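Long-range contacts in acinetobacter secreted protease CpaA (Acinetobacter nosocomialis M2, PDB 6O38), which acts as a zinc metalloprotease that pairs with its chaperone CpaB and is probably exported through the type II secretion pathway: residues Leu159-Ser164 / Asn231-Ile236; Pro227-Asp232 / Phe269-Asp274; Ser283-Ile288 / Gln303-Val308; Thr374-Leu379 / Arg419-Ile424; Ala436-Arg441 / Trp472-Ala477. All blocks are in the same frame, centred on the assembly; numbering follows the deposited sequence.

Interaction 1 of 5, residues Leu159-Ser164 / Asn231-Ile236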
# COMPACT_ATOMS: atom_id res chain seq x y z
N LEU A 159 -22.99 9.39 2.38
CA LEU A 159 -21.72 9.17 1.69
C LEU A 159 -20.56 9.46 2.64
O LEU A 159 -20.67 10.29 3.54
CB LEU A 159 -21.62 10.05 0.45
CG LEU A 159 -22.77 9.91 -0.55
CD1 LEU A 159 -22.52 10.76 -1.79
CD2 LEU A 159 -22.99 8.46 -0.93
N LEU A 160 -19.46 8.74 2.43
CA LEU A 160 -18.30 8.89 3.30
C LEU A 160 -17.80 10.34 3.32
O LEU A 160 -17.49 10.88 4.39
CB LEU A 160 -17.18 7.95 2.87
CG LEU A 160 -15.89 8.01 3.69
CD1 LEU A 160 -16.12 7.46 5.09
CD2 LEU A 160 -14.77 7.25 2.99
N PHE A 161 -17.73 10.97 2.16
CA PHE A 161 -17.34 12.37 2.05
C PHE A 161 -18.28 13.09 1.09
O PHE A 161 -18.73 12.51 0.10
CB PHE A 161 -15.89 12.51 1.55
CG PHE A 161 -14.87 12.10 2.56
CD1 PHE A 161 -14.56 12.92 3.64
CD2 PHE A 161 -14.20 10.89 2.44
CE1 PHE A 161 -13.61 12.55 4.57
CE2 PHE A 161 -13.25 10.51 3.37
CZ PHE A 161 -12.95 11.34 4.44
N PRO A 162 -18.60 14.36 1.37
CA PRO A 162 -19.52 15.11 0.49
C PRO A 162 -18.81 15.66 -0.75
O PRO A 162 -18.71 16.87 -0.96
CB PRO A 162 -20.02 16.22 1.42
CG PRO A 162 -18.87 16.46 2.35
CD PRO A 162 -18.20 15.13 2.55
N SER A 163 -18.32 14.75 -1.59
CA SER A 163 -17.61 15.14 -2.80
C SER A 163 -18.60 15.59 -3.88
O SER A 163 -19.82 15.57 -3.70
CB SER A 163 -16.74 13.99 -3.29
OG SER A 163 -15.81 13.59 -2.29
N SER A 164 -18.06 16.00 -5.03
CA SER A 164 -18.86 16.55 -6.12
C SER A 164 -19.43 15.41 -6.97
O SER A 164 -19.11 15.24 -8.15
CB SER A 164 -18.02 17.50 -6.96
OG SER A 164 -17.45 18.52 -6.17
N ASN A 231 -15.30 20.61 -3.32
CA ASN A 231 -16.00 19.83 -2.31
C ASN A 231 -15.02 18.89 -1.61
O ASN A 231 -13.94 18.58 -2.12
CB ASN A 231 -17.15 19.04 -2.94
CG ASN A 231 -18.32 19.92 -3.32
OD1 ASN A 231 -18.74 20.77 -2.54
ND2 ASN A 231 -18.84 19.72 -4.52
N ASP A 232 -15.41 18.45 -0.41
CA ASP A 232 -14.52 17.66 0.43
C ASP A 232 -14.09 16.38 -0.29
O ASP A 232 -14.92 15.62 -0.78
CB ASP A 232 -15.22 17.32 1.74
CG ASP A 232 -14.24 17.01 2.86
OD1 ASP A 232 -13.03 17.28 2.68
OD2 ASP A 232 -14.67 16.51 3.92
N ARG A 233 -12.77 16.19 -0.37
CA ARG A 233 -12.13 14.99 -0.91
C ARG A 233 -12.23 14.88 -2.43
O ARG A 233 -12.02 13.79 -2.98
CB ARG A 233 -12.68 13.71 -0.26
CG ARG A 233 -11.84 13.20 0.91
CD ARG A 233 -11.62 14.28 1.95
NE ARG A 233 -10.85 13.80 3.09
CZ ARG A 233 -10.76 14.43 4.25
NH1 ARG A 233 -11.40 15.58 4.44
NH2 ARG A 233 -10.03 13.92 5.24
N ASP A 234 -12.55 15.97 -3.12
CA ASP A 234 -12.38 15.98 -4.57
C ASP A 234 -10.90 15.83 -4.91
O ASP A 234 -10.03 16.31 -4.19
CB ASP A 234 -12.94 17.27 -5.17
CG ASP A 234 -14.46 17.31 -5.16
OD1 ASP A 234 -15.08 16.24 -5.08
OD2 ASP A 234 -15.02 18.42 -5.25
N ARG A 235 -10.63 15.16 -6.03
CA ARG A 235 -9.26 14.84 -6.40
C ARG A 235 -8.94 15.33 -7.80
O ARG A 235 -9.79 15.28 -8.70
CB ARG A 235 -9.00 13.33 -6.31
CG ARG A 235 -8.93 12.82 -4.88
CD ARG A 235 -8.41 11.39 -4.82
NE ARG A 235 -8.33 10.91 -3.45
CZ ARG A 235 -7.57 9.89 -3.06
NH1 ARG A 235 -6.82 9.25 -3.94
NH2 ARG A 235 -7.55 9.52 -1.79
N ILE A 236 -7.72 15.81 -7.98
CA ILE A 236 -7.20 16.24 -9.28
C ILE A 236 -5.90 15.49 -9.53
O ILE A 236 -4.97 15.57 -8.73
CB ILE A 236 -6.97 17.75 -9.34
CG1 ILE A 236 -8.30 18.51 -9.28
CG2 ILE A 236 -6.19 18.13 -10.59
CD1 ILE A 236 -8.14 20.01 -9.33

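Interaction 2 of 5, residues Pro227-Asp232 / Phe269-Asp274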
# COMPACT_ATOMS: atom_id res chain seq x y z
N PRO A 227 -7.86 24.94 -8.50
CA PRO A 227 -8.97 25.76 -8.00
C PRO A 227 -8.73 26.20 -6.57
O PRO A 227 -8.01 25.56 -5.80
CB PRO A 227 -10.18 24.83 -8.11
CG PRO A 227 -9.81 23.84 -9.15
CD PRO A 227 -8.33 23.64 -9.01
N THR A 228 -9.36 27.32 -6.20
CA THR A 228 -9.23 27.84 -4.85
C THR A 228 -10.06 27.05 -3.85
O THR A 228 -9.74 27.05 -2.66
CB THR A 228 -9.68 29.31 -4.81
OG1 THR A 228 -10.63 29.54 -5.85
CG2 THR A 228 -8.49 30.22 -5.05
N THR A 229 -11.10 26.37 -4.32
CA THR A 229 -12.01 25.63 -3.45
C THR A 229 -12.64 24.50 -4.24
O THR A 229 -12.68 24.51 -5.47
CB THR A 229 -13.10 26.54 -2.87
OG1 THR A 229 -13.82 25.84 -1.85
CG2 THR A 229 -14.07 26.98 -3.96
N ALA A 230 -13.11 23.50 -3.51
CA ALA A 230 -13.81 22.36 -4.09
C ALA A 230 -14.67 21.73 -3.00
O ALA A 230 -14.77 22.26 -1.89
CB ALA A 230 -12.83 21.36 -4.70
N ASN A 231 -15.30 20.61 -3.32
CA ASN A 231 -16.00 19.83 -2.31
C ASN A 231 -15.02 18.89 -1.61
O ASN A 231 -13.94 18.58 -2.12
CB ASN A 231 -17.15 19.04 -2.94
CG ASN A 231 -18.32 19.92 -3.32
OD1 ASN A 231 -18.74 20.77 -2.54
ND2 ASN A 231 -18.84 19.72 -4.52
N ASP A 232 -15.41 18.45 -0.41
CA ASP A 232 -14.52 17.66 0.43
C ASP A 232 -14.09 16.38 -0.29
O ASP A 232 -14.92 15.62 -0.78
CB ASP A 232 -15.22 17.32 1.74
CG ASP A 232 -14.24 17.01 2.86
OD1 ASP A 232 -13.03 17.28 2.68
OD2 ASP A 232 -14.67 16.51 3.92
N PHE A 269 -3.80 15.46 -6.12
CA PHE A 269 -4.17 16.41 -5.08
C PHE A 269 -5.55 16.05 -4.55
O PHE A 269 -6.40 15.52 -5.27
CB PHE A 269 -4.17 17.85 -5.61
CG PHE A 269 -2.86 18.29 -6.19
CD1 PHE A 269 -2.54 17.98 -7.51
CD2 PHE A 269 -1.95 19.00 -5.43
CE1 PHE A 269 -1.33 18.38 -8.05
CE2 PHE A 269 -0.74 19.40 -5.97
CZ PHE A 269 -0.43 19.09 -7.28
N MSE A 270 -5.77 16.35 -3.28
CA MSE A 270 -7.04 16.08 -2.63
C MSE A 270 -7.47 17.25 -1.77
O MSE A 270 -6.72 17.68 -0.88
CB MSE A 270 -6.95 14.81 -1.79
CG MSE A 270 -8.25 14.43 -1.10
SE MSE A 270 -8.00 13.01 0.20
CE MSE A 270 -6.84 13.94 1.46
N TYR A 271 -8.66 17.77 -2.01
CA TYR A 271 -9.15 18.94 -1.29
C TYR A 271 -9.63 18.54 0.10
O TYR A 271 -10.24 17.48 0.28
CB TYR A 271 -10.27 19.63 -2.06
CG TYR A 271 -10.59 21.01 -1.53
CD1 TYR A 271 -9.74 22.08 -1.80
CD2 TYR A 271 -11.72 21.24 -0.77
CE1 TYR A 271 -10.03 23.35 -1.32
CE2 TYR A 271 -12.01 22.51 -0.28
CZ TYR A 271 -11.16 23.55 -0.57
OH TYR A 271 -11.44 24.81 -0.09
N VAL A 272 -9.36 19.39 1.08
CA VAL A 272 -9.71 19.16 2.47
C VAL A 272 -10.53 20.36 2.93
O VAL A 272 -9.99 21.46 3.08
CB VAL A 272 -8.47 18.96 3.36
CG1 VAL A 272 -8.88 18.59 4.77
CG2 VAL A 272 -7.55 17.90 2.77
N SER A 273 -11.83 20.15 3.14
CA SER A 273 -12.74 21.27 3.38
C SER A 273 -12.42 21.99 4.68
O SER A 273 -12.32 23.23 4.70
CB SER A 273 -14.19 20.77 3.38
OG SER A 273 -14.63 20.47 2.07
N ASP A 274 -12.27 21.25 5.78
CA ASP A 274 -12.04 21.88 7.07
C ASP A 274 -10.74 22.68 7.10
O ASP A 274 -10.61 23.60 7.92
CB ASP A 274 -12.06 20.84 8.20
CG ASP A 274 -11.06 19.71 7.99
OD1 ASP A 274 -10.04 19.92 7.31
OD2 ASP A 274 -11.30 18.61 8.52
O HOH W 1 -10.21 27.46 0.08
O HOH W 2 -15.67 22.68 0.42

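Interaction 3 of 5, residues Ser283-Ile288 / Gln303-Val308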
# COMPACT_ATOMS: atom_id res chain seq x y z
N SER A 283 3.25 12.38 -5.46
CA SER A 283 4.20 13.19 -6.21
C SER A 283 5.39 12.33 -6.60
O SER A 283 5.68 11.34 -5.92
CB SER A 283 4.67 14.40 -5.39
OG SER A 283 5.20 14.00 -4.14
N PRO A 284 6.08 12.66 -7.69
CA PRO A 284 7.19 11.82 -8.14
C PRO A 284 8.41 11.93 -7.24
O PRO A 284 8.58 12.89 -6.49
CB PRO A 284 7.50 12.35 -9.55
CG PRO A 284 6.30 13.16 -9.94
CD PRO A 284 5.76 13.72 -8.66
N THR A 285 9.26 10.92 -7.34
CA THR A 285 10.54 10.87 -6.63
C THR A 285 11.62 10.49 -7.62
O THR A 285 11.57 9.41 -8.21
CB THR A 285 10.50 9.87 -5.46
OG1 THR A 285 9.46 10.24 -4.54
CG2 THR A 285 11.84 9.84 -4.74
N LYS A 286 12.60 11.37 -7.79
CA LYS A 286 13.77 11.05 -8.61
C LYS A 286 14.71 10.16 -7.81
O LYS A 286 15.10 10.50 -6.69
CB LYS A 286 14.48 12.33 -9.05
CG LYS A 286 15.72 12.09 -9.90
CD LYS A 286 16.33 13.41 -10.36
CE LYS A 286 17.59 13.19 -11.19
NZ LYS A 286 17.41 12.11 -12.20
N VAL A 287 15.08 9.02 -8.39
CA VAL A 287 15.87 8.01 -7.70
C VAL A 287 17.15 7.78 -8.49
O VAL A 287 17.10 7.40 -9.67
CB VAL A 287 15.09 6.69 -7.53
CG1 VAL A 287 15.99 5.63 -6.92
CG2 VAL A 287 13.86 6.92 -6.66
N ILE A 288 18.29 8.00 -7.84
CA ILE A 288 19.59 7.62 -8.37
C ILE A 288 19.99 6.35 -7.62
O ILE A 288 20.45 6.40 -6.48
CB ILE A 288 20.63 8.73 -8.19
CG1 ILE A 288 20.09 10.06 -8.73
CG2 ILE A 288 21.93 8.37 -8.88
CD1 ILE A 288 21.02 11.23 -8.52
N GLN A 303 11.42 17.95 -8.42
CA GLN A 303 10.27 17.23 -7.88
C GLN A 303 10.34 17.30 -6.36
O GLN A 303 11.39 17.68 -5.81
CB GLN A 303 10.25 15.78 -8.37
CG GLN A 303 11.46 14.94 -7.97
CD GLN A 303 12.70 15.29 -8.77
OE1 GLN A 303 12.70 15.23 -10.00
NE2 GLN A 303 13.77 15.65 -8.07
N PRO A 304 9.27 16.98 -5.63
CA PRO A 304 9.30 17.16 -4.17
C PRO A 304 10.33 16.31 -3.44
O PRO A 304 10.71 16.68 -2.32
CB PRO A 304 7.87 16.78 -3.75
CG PRO A 304 7.04 17.08 -4.94
CD PRO A 304 7.90 16.70 -6.12
N THR A 305 10.80 15.20 -4.01
CA THR A 305 11.69 14.31 -3.28
C THR A 305 12.76 13.74 -4.20
O THR A 305 12.51 13.45 -5.37
CB THR A 305 10.90 13.15 -2.64
OG1 THR A 305 9.73 13.67 -1.98
CG2 THR A 305 11.75 12.40 -1.62
N LEU A 306 13.95 13.56 -3.63
CA LEU A 306 15.07 12.94 -4.33
C LEU A 306 15.71 11.92 -3.40
O LEU A 306 16.00 12.23 -2.24
CB LEU A 306 16.12 14.00 -4.74
CG LEU A 306 17.49 13.46 -5.17
CD1 LEU A 306 17.43 12.81 -6.54
CD2 LEU A 306 18.54 14.57 -5.14
N LYS A 307 15.92 10.70 -3.91
CA LYS A 307 16.52 9.63 -3.13
C LYS A 307 17.80 9.17 -3.81
O LYS A 307 17.79 8.86 -5.01
CB LYS A 307 15.57 8.46 -2.94
CG LYS A 307 16.08 7.43 -1.93
CD LYS A 307 15.04 6.38 -1.59
CE LYS A 307 13.89 6.97 -0.78
NZ LYS A 307 12.93 5.92 -0.38
N VAL A 308 18.89 9.13 -3.06
CA VAL A 308 20.21 8.76 -3.57
C VAL A 308 20.64 7.47 -2.89
O VAL A 308 20.57 7.36 -1.66
CB VAL A 308 21.24 9.87 -3.32
CG1 VAL A 308 22.61 9.44 -3.83
CG2 VAL A 308 20.79 11.16 -3.99
O HOH W 3 7.86 13.44 -4.26

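Interaction 4 of 5, residues Thr374-Leu379 / Arg419-Ile424. With SO4 (sulfate ion), chain O.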
# COMPACT_ATOMS: atom_id res chain seq x y z
N THR A 374 19.16 8.42 13.38
CA THR A 374 19.44 7.01 13.17
C THR A 374 19.45 6.28 14.51
O THR A 374 20.24 6.62 15.40
CB THR A 374 20.78 6.82 12.45
OG1 THR A 374 20.73 7.48 11.18
CG2 THR A 374 21.07 5.35 12.24
N ILE A 375 18.59 5.29 14.65
CA ILE A 375 18.52 4.45 15.84
C ILE A 375 19.19 3.13 15.52
O ILE A 375 18.66 2.33 14.73
CB ILE A 375 17.07 4.25 16.31
CG1 ILE A 375 16.42 5.60 16.64
CG2 ILE A 375 17.02 3.32 17.51
CD1 ILE A 375 14.97 5.50 17.05
N ASP A 376 20.35 2.88 16.12
CA ASP A 376 21.10 1.66 15.86
C ASP A 376 20.48 0.50 16.64
O ASP A 376 20.20 0.63 17.84
CB ASP A 376 22.56 1.83 16.25
CG ASP A 376 23.32 2.73 15.28
OD1 ASP A 376 22.84 2.92 14.15
OD2 ASP A 376 24.39 3.24 15.66
N MSE A 377 20.26 -0.62 15.96
CA MSE A 377 19.60 -1.76 16.57
C MSE A 377 20.47 -3.02 16.56
O MSE A 377 21.19 -3.27 15.60
CB MSE A 377 18.27 -2.05 15.87
CG MSE A 377 17.25 -0.93 15.97
SE MSE A 377 16.49 -0.75 17.76
CE MSE A 377 15.63 -2.49 17.90
N LEU A 378 20.38 -3.80 17.63
CA LEU A 378 21.04 -5.10 17.72
C LEU A 378 19.99 -6.18 17.52
O LEU A 378 19.02 -6.26 18.28
CB LEU A 378 21.73 -5.27 19.07
CG LEU A 378 22.19 -6.69 19.41
CD1 LEU A 378 23.23 -7.18 18.41
CD2 LEU A 378 22.73 -6.75 20.83
N LEU A 379 20.18 -7.01 16.50
CA LEU A 379 19.24 -8.07 16.16
C LEU A 379 19.71 -9.38 16.77
O LEU A 379 20.83 -9.83 16.48
CB LEU A 379 19.09 -8.20 14.64
CG LEU A 379 18.71 -6.91 13.90
CD1 LEU A 379 18.52 -7.18 12.41
CD2 LEU A 379 17.46 -6.29 14.50
N ARG A 419 18.65 1.20 11.85
CA ARG A 419 19.86 0.69 11.22
C ARG A 419 20.37 -0.48 12.05
O ARG A 419 20.64 -0.32 13.24
CB ARG A 419 20.93 1.78 11.10
CG ARG A 419 22.34 1.28 10.83
CD ARG A 419 23.26 2.45 10.52
NE ARG A 419 24.67 2.06 10.49
CZ ARG A 419 25.53 2.31 11.47
NH1 ARG A 419 26.80 1.92 11.35
NH2 ARG A 419 25.14 2.95 12.56
N ASP A 420 20.50 -1.65 11.42
CA ASP A 420 21.02 -2.81 12.12
C ASP A 420 22.54 -2.76 12.10
O ASP A 420 23.16 -2.69 11.03
CB ASP A 420 20.49 -4.12 11.51
CG ASP A 420 21.17 -4.49 10.21
OD1 ASP A 420 21.17 -3.68 9.27
OD2 ASP A 420 21.72 -5.61 10.14
N VAL A 421 23.15 -2.73 13.28
CA VAL A 421 24.60 -2.65 13.42
C VAL A 421 25.20 -3.96 13.90
O VAL A 421 26.43 -4.03 14.08
CB VAL A 421 25.00 -1.50 14.36
CG1 VAL A 421 24.57 -0.17 13.77
CG2 VAL A 421 24.39 -1.69 15.73
N GLY A 422 24.39 -4.99 14.10
CA GLY A 422 24.90 -6.27 14.54
C GLY A 422 23.84 -7.35 14.56
O GLY A 422 22.66 -7.07 14.79
N TYR A 423 24.25 -8.60 14.31
CA TYR A 423 23.34 -9.74 14.32
C TYR A 423 24.01 -10.88 15.05
O TYR A 423 25.07 -11.35 14.62
CB TYR A 423 22.95 -10.15 12.89
CG TYR A 423 22.10 -11.40 12.81
CD1 TYR A 423 20.72 -11.32 12.89
CD2 TYR A 423 22.68 -12.65 12.66
CE1 TYR A 423 19.93 -12.45 12.81
CE2 TYR A 423 21.90 -13.79 12.59
CZ TYR A 423 20.53 -13.69 12.66
OH TYR A 423 19.75 -14.82 12.59
N ILE A 424 23.41 -11.33 16.14
CA ILE A 424 23.97 -12.39 16.97
C ILE A 424 22.94 -13.50 17.12
O ILE A 424 21.73 -13.26 17.15
CB ILE A 424 24.43 -11.89 18.36
CG1 ILE A 424 23.24 -11.40 19.18
CG2 ILE A 424 25.48 -10.80 18.21
CD1 ILE A 424 23.59 -11.04 20.61
S SO4 O . 30.00 2.48 11.92
O1 SO4 O . 29.29 2.92 13.12
O2 SO4 O . 31.02 3.46 11.57
O3 SO4 O . 30.64 1.19 12.19
O4 SO4 O . 29.06 2.33 10.82

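Interaction 5 of 5, residues Ala436-Arg441 / Trp472-Ala477. With SO4 (sulfate ion), chain N.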
# COMPACT_ATOMS: atom_id res chain seq x y z
N ALA A 436 11.44 -13.13 28.51
CA ALA A 436 12.66 -12.79 27.78
C ALA A 436 12.86 -11.29 27.67
O ALA A 436 14.00 -10.80 27.70
CB ALA A 436 12.63 -13.43 26.39
N ILE A 437 11.77 -10.53 27.53
CA ILE A 437 11.90 -9.08 27.40
C ILE A 437 12.42 -8.46 28.69
O ILE A 437 13.03 -7.39 28.67
CB ILE A 437 10.56 -8.46 26.97
CG1 ILE A 437 10.79 -7.17 26.19
CG2 ILE A 437 9.66 -8.21 28.17
CD1 ILE A 437 11.49 -7.38 24.87
N SER A 438 12.20 -9.12 29.83
CA SER A 438 12.69 -8.62 31.11
C SER A 438 14.17 -8.95 31.29
O SER A 438 15.00 -8.05 31.44
CB SER A 438 11.87 -9.21 32.26
OG SER A 438 10.72 -8.43 32.51
N THR A 439 14.52 -10.24 31.28
CA THR A 439 15.89 -10.65 31.54
C THR A 439 16.85 -10.24 30.43
O THR A 439 18.06 -10.14 30.68
CB THR A 439 15.96 -12.17 31.74
OG1 THR A 439 15.80 -12.83 30.48
CG2 THR A 439 14.85 -12.63 32.68
N GLY A 440 16.35 -10.00 29.22
CA GLY A 440 17.20 -9.53 28.14
C GLY A 440 17.84 -8.19 28.41
O GLY A 440 18.87 -7.86 27.79
N ARG A 441 17.27 -7.40 29.32
CA ARG A 441 17.84 -6.10 29.65
C ARG A 441 19.12 -6.23 30.46
O ARG A 441 19.97 -5.34 30.44
CB ARG A 441 16.82 -5.26 30.41
CG ARG A 441 15.47 -5.15 29.71
CD ARG A 441 14.45 -4.49 30.61
NE ARG A 441 14.29 -5.21 31.87
CZ ARG A 441 13.40 -4.89 32.80
NH1 ARG A 441 12.58 -3.86 32.63
NH2 ARG A 441 13.32 -5.61 33.92
N TRP A 472 6.24 -8.34 22.42
CA TRP A 472 6.44 -7.64 23.68
C TRP A 472 7.45 -6.52 23.49
O TRP A 472 8.44 -6.68 22.77
CB TRP A 472 6.91 -8.59 24.78
CG TRP A 472 5.90 -9.63 25.16
CD1 TRP A 472 5.86 -10.93 24.75
CD2 TRP A 472 4.76 -9.44 26.01
NE1 TRP A 472 4.78 -11.57 25.30
CE2 TRP A 472 4.08 -10.68 26.08
CE3 TRP A 472 4.25 -8.35 26.72
CZ2 TRP A 472 2.92 -10.85 26.83
CZ3 TRP A 472 3.09 -8.53 27.47
CH2 TRP A 472 2.45 -9.77 27.51
N ALA A 473 7.19 -5.39 24.15
CA ALA A 473 8.09 -4.24 24.11
C ALA A 473 7.72 -3.22 25.19
O ALA A 473 6.54 -2.90 25.36
CB ALA A 473 8.07 -3.57 22.73
N TRP A 474 8.71 -2.73 25.92
CA TRP A 474 8.46 -1.70 26.93
C TRP A 474 8.04 -0.40 26.26
O TRP A 474 8.62 0.02 25.26
CB TRP A 474 9.71 -1.49 27.78
CG TRP A 474 10.19 -2.73 28.46
CD1 TRP A 474 11.23 -3.53 28.06
CD2 TRP A 474 9.67 -3.32 29.66
NE1 TRP A 474 11.38 -4.58 28.94
CE2 TRP A 474 10.43 -4.47 29.92
CE3 TRP A 474 8.63 -2.98 30.53
CZ2 TRP A 474 10.19 -5.29 31.02
CZ3 TRP A 474 8.39 -3.80 31.62
CH2 TRP A 474 9.16 -4.94 31.86
N ILE A 475 7.02 0.24 26.84
CA ILE A 475 6.47 1.48 26.29
C ILE A 475 7.26 2.66 26.83
O ILE A 475 7.50 2.76 28.04
CB ILE A 475 4.98 1.61 26.63
CG1 ILE A 475 4.20 0.41 26.09
CG2 ILE A 475 4.42 2.91 26.07
CD1 ILE A 475 2.70 0.59 26.10
N ASN A 476 7.67 3.56 25.93
CA ASN A 476 8.43 4.76 26.28
C ASN A 476 9.71 4.38 27.03
O ASN A 476 9.97 4.81 28.15
CB ASN A 476 7.57 5.73 27.10
CG ASN A 476 8.18 7.12 27.19
OD1 ASN A 476 8.88 7.56 26.28
ND2 ASN A 476 7.92 7.81 28.30
N ALA A 477 10.51 3.55 26.37
CA ALA A 477 11.60 2.85 27.03
C ALA A 477 12.80 3.76 27.23
O ALA A 477 13.19 4.50 26.33
CB ALA A 477 12.01 1.63 26.21
S SO4 N . 10.52 -4.36 35.91
O1 SO4 N . 11.18 -4.39 37.21
O2 SO4 N . 11.18 -3.38 35.05
O3 SO4 N . 10.59 -5.67 35.29
O4 SO4 N . 9.12 -3.98 36.09

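Interaction 1 of 5, residues Leu159-Ser164 / Asn231-Ile236
Arg233 lays its side chain over one face of the Phe161 ring. Its CG is 3.6 Å from the ring centroid and 13° off the ring normal, which defines a CH-pi contact. A bend at chi2 (53°) places CD near CD1 and CE1 of Phe161, and the guanidinium beyond it ends nearly parallel to the ring, with CE1 over its centre. Asp232 holds that group from its edge by a salt bridge, NH1 of Arg233 to OD1 of Asp232 at 2.9 Å, while OD2 sits at the ring edge by Phe161 CD1. Ser163 OG donates to Asp232 O at 2.7 Å. Asp234 grips Ser164 twice: Ser164 N reaches the syn lone pair of OD1 at 3.0 Å, and Ser164 OG donates to OD2 at 2.6 Å. Asn231 ND2 sits unusually close to Ser164 OG, a bond doubtful in detail. Asn231 to Asp234 form a type II beta turn, Arg233 third with positive phi (73°), which ties a loop of one StcE-type beta-sandwich domain to strand 235-240 of the next.

Interaction 2 of 5, residues Pro227-Asp232 / Phe269-Asp274
The Tyr271 ring has the backbone of Thr229 and Ala230 on one face: Ala230 N lies 3.4 Å above the ring plane, over its centre, and Thr229 C is offset toward the rim. Ala230 CB joins them with a CH-pi contact, 4.2 Å from the Tyr271 ring centroid. Asn231 O and Thr228 O approach obliquely, and Trp278 meets the same ring in an edge-to-face contact. Tyr271 CG, anti to its backbone N (chi1 -166°), is directed toward segment 227-232. At the far end of the ring Tyr271 OH accepts from Thr229 OG1 at 3.1 Å. It also donates to a water 2.9 Å from Tyr271 OH, and that water in turn donates to Thr228 O. A second water links Ala230 O with Ser273 OG.

The carboxylate of Asp232 closes the other end. Ser273 N points almost straight at Asp232 OD1, 3.1 Å away with an N-H...O angle of 168°, yet it arrives from above the carboxylate plane, 56° out of it. The loop before strand 235-240 is thereby held on the end of strand 266-272 within a StcE-type beta-sandwich domain. Chemically, accepting from Thr229 and donating to water probably fixes the direction of the tyrosine O-H, and Asp232 OD1, which serves a backbone N-H as well as an arginine, is consistent with an ionised carboxylate.

Interaction 3 of 5, residues Ser283-Ile288 / Gln303-Val308
Gln303 turns its side chain onto Lys286 through two torsions: chi1 (61°) sets CG between the backbone N and the carbonyl carbon, and chi2 (-74°) bends CD back, so that Gln303 CD comes within 3.5 Å of Lys286 CB. Lys286 CG, anti to its backbone N, runs side by side with Leu306, the two pointing the same way, and CG of Lys286 is 3.8 Å from CD1 of Leu306. The strands beneath are parallel, their axes 14° apart. Lys286 faces Leu306, Val287 faces Lys307 and Ile288 faces Val308.

Lys286 bonds to the two residues flanking its opposite number: its N donates to Thr305 O at 3.2 Å, and its O accepts from Lys307 N at 2.9 Å. Lys307 O then takes Ile288 N at 3.0 Å together with a CA-H...O contact from Val287. Before the strands pair regularly, Ser283 CB rests 3.6 Å from Pro304 CG, and one water bridges Ser283 OG, Pro284 O and Thr305 OG1. Tyr267 packs on both prolines, Lys307 NZ pairs with Glu410, and Asn124 of the CpaB chain touches Pro284. Ile294, in the segment linking the strands, packs on Ile288 and Val308. The pattern is that of a parallel strand pair, 277-288 beside 305-310, the second strand belonging to a StcE-type beta-sandwich domain.

Interaction 4 of 5, residues Thr374-Leu379 / Arg419-Ile424
Asp376 and Arg419 face each other across two parallel strands of the protease domain, with helix 391-411 in the connection between them, consistent with the beta-alpha-beta crossover of reprolysin-like metalloproteases. Five backbone bonds join the pair. Ile375 O accepts from Arg419 N, and Met377 N donates to Arg419 O at 2.8 Å. Met377 O then takes Val421 N at 3.1 Å, but Leu379 N goes to Gly422 O at 3.0 Å, one residue further than a regular register would give. Leu379 O accepts from Ile424 N. On the far side of its strand, Asp376 N donates to Asp456 OD2. The shift from Val421 N to Gly422 O, with the psi of Val421 near zero (1°), is consistent with a beta bulge at Val421-Gly422, and Leu379 ends opposite Tyr423, their CB and CD1 atoms in contact.

The polar side chains are satisfied from several directions. Arg419 NH2 makes a salt bridge to Asp376 OD1 at 2.8 Å, although the N-H...O angle of 130° marks the hydrogen bond as weak. The two flat groups are steeply turned against each other, 64° between planes. Arg419 NE donates to Asn355 O, and its NH1 meets a sulfate ion, a contact weak and doubtful in detail. Thr374 OG1 pairs with Glu357. Val421 CG1 lies over one face of the Arg419 guanidinium, 3.4 Å above its plane and offset toward the rim.

Interaction 5 of 5, residues Ala436-Arg441 / Trp472-Ala477
Arg441 lies over one face of the Trp474 indole, the guanidinium and ring planes only 8° apart while the two side chains cross at about a right angle. Arg441 NH1 comes nearest, 3.2 Å from Trp474 CZ2 and displaced toward the rim. A bend at chi3 (-57°) places NE within 3.0 Å of Ser438 O, to which it donates. Ile437 slides past the indole in the opposite direction. In the ring plane, Trp474 NE1 donates to Ile437 O at 3.3 Å, although it reaches that carbonyl from 60° above the carbonyl plane. The end of helix 433-439 thus packs on the end of strand 471-473 in the reprolysin-like domain. A ring of the CpaB chain, His175, also meets the indole. Arg441 NH1 binds Asn481 OD1 and, at 2.8 Å, O2 of a sulfate ion; NH2 binds sulfate O3. Although probably from the crystallisation liquor, the sulfate suggests that the guanidinium, with a face against the indole, can still hold an anion at its edge.

Interactions 1 and 2 are one continuous site: they share Asn231 and Asp232, their centres are about 8 Å apart, and Arg233 N probably bonds to Tyr271 O. Interaction 3 follows along the chain, its centre about 26 Å from that of interaction 2, on the strand next to 266-272. Interactions 4 and 5 belong to the protease end, about 16 Å apart between centres, where strand 416-425 leads to helix 433-439. Interaction 5 lies about 45 Å from interaction 1 between centres and approaches the zinc site, the presumed active site: the Ala473 side chain is about 7 Å from the zinc held by His498, His502 and His508, and touches Glu499 and His502. CpaB reaches interactions 3 and 5, whose centres are about 38 Å apart.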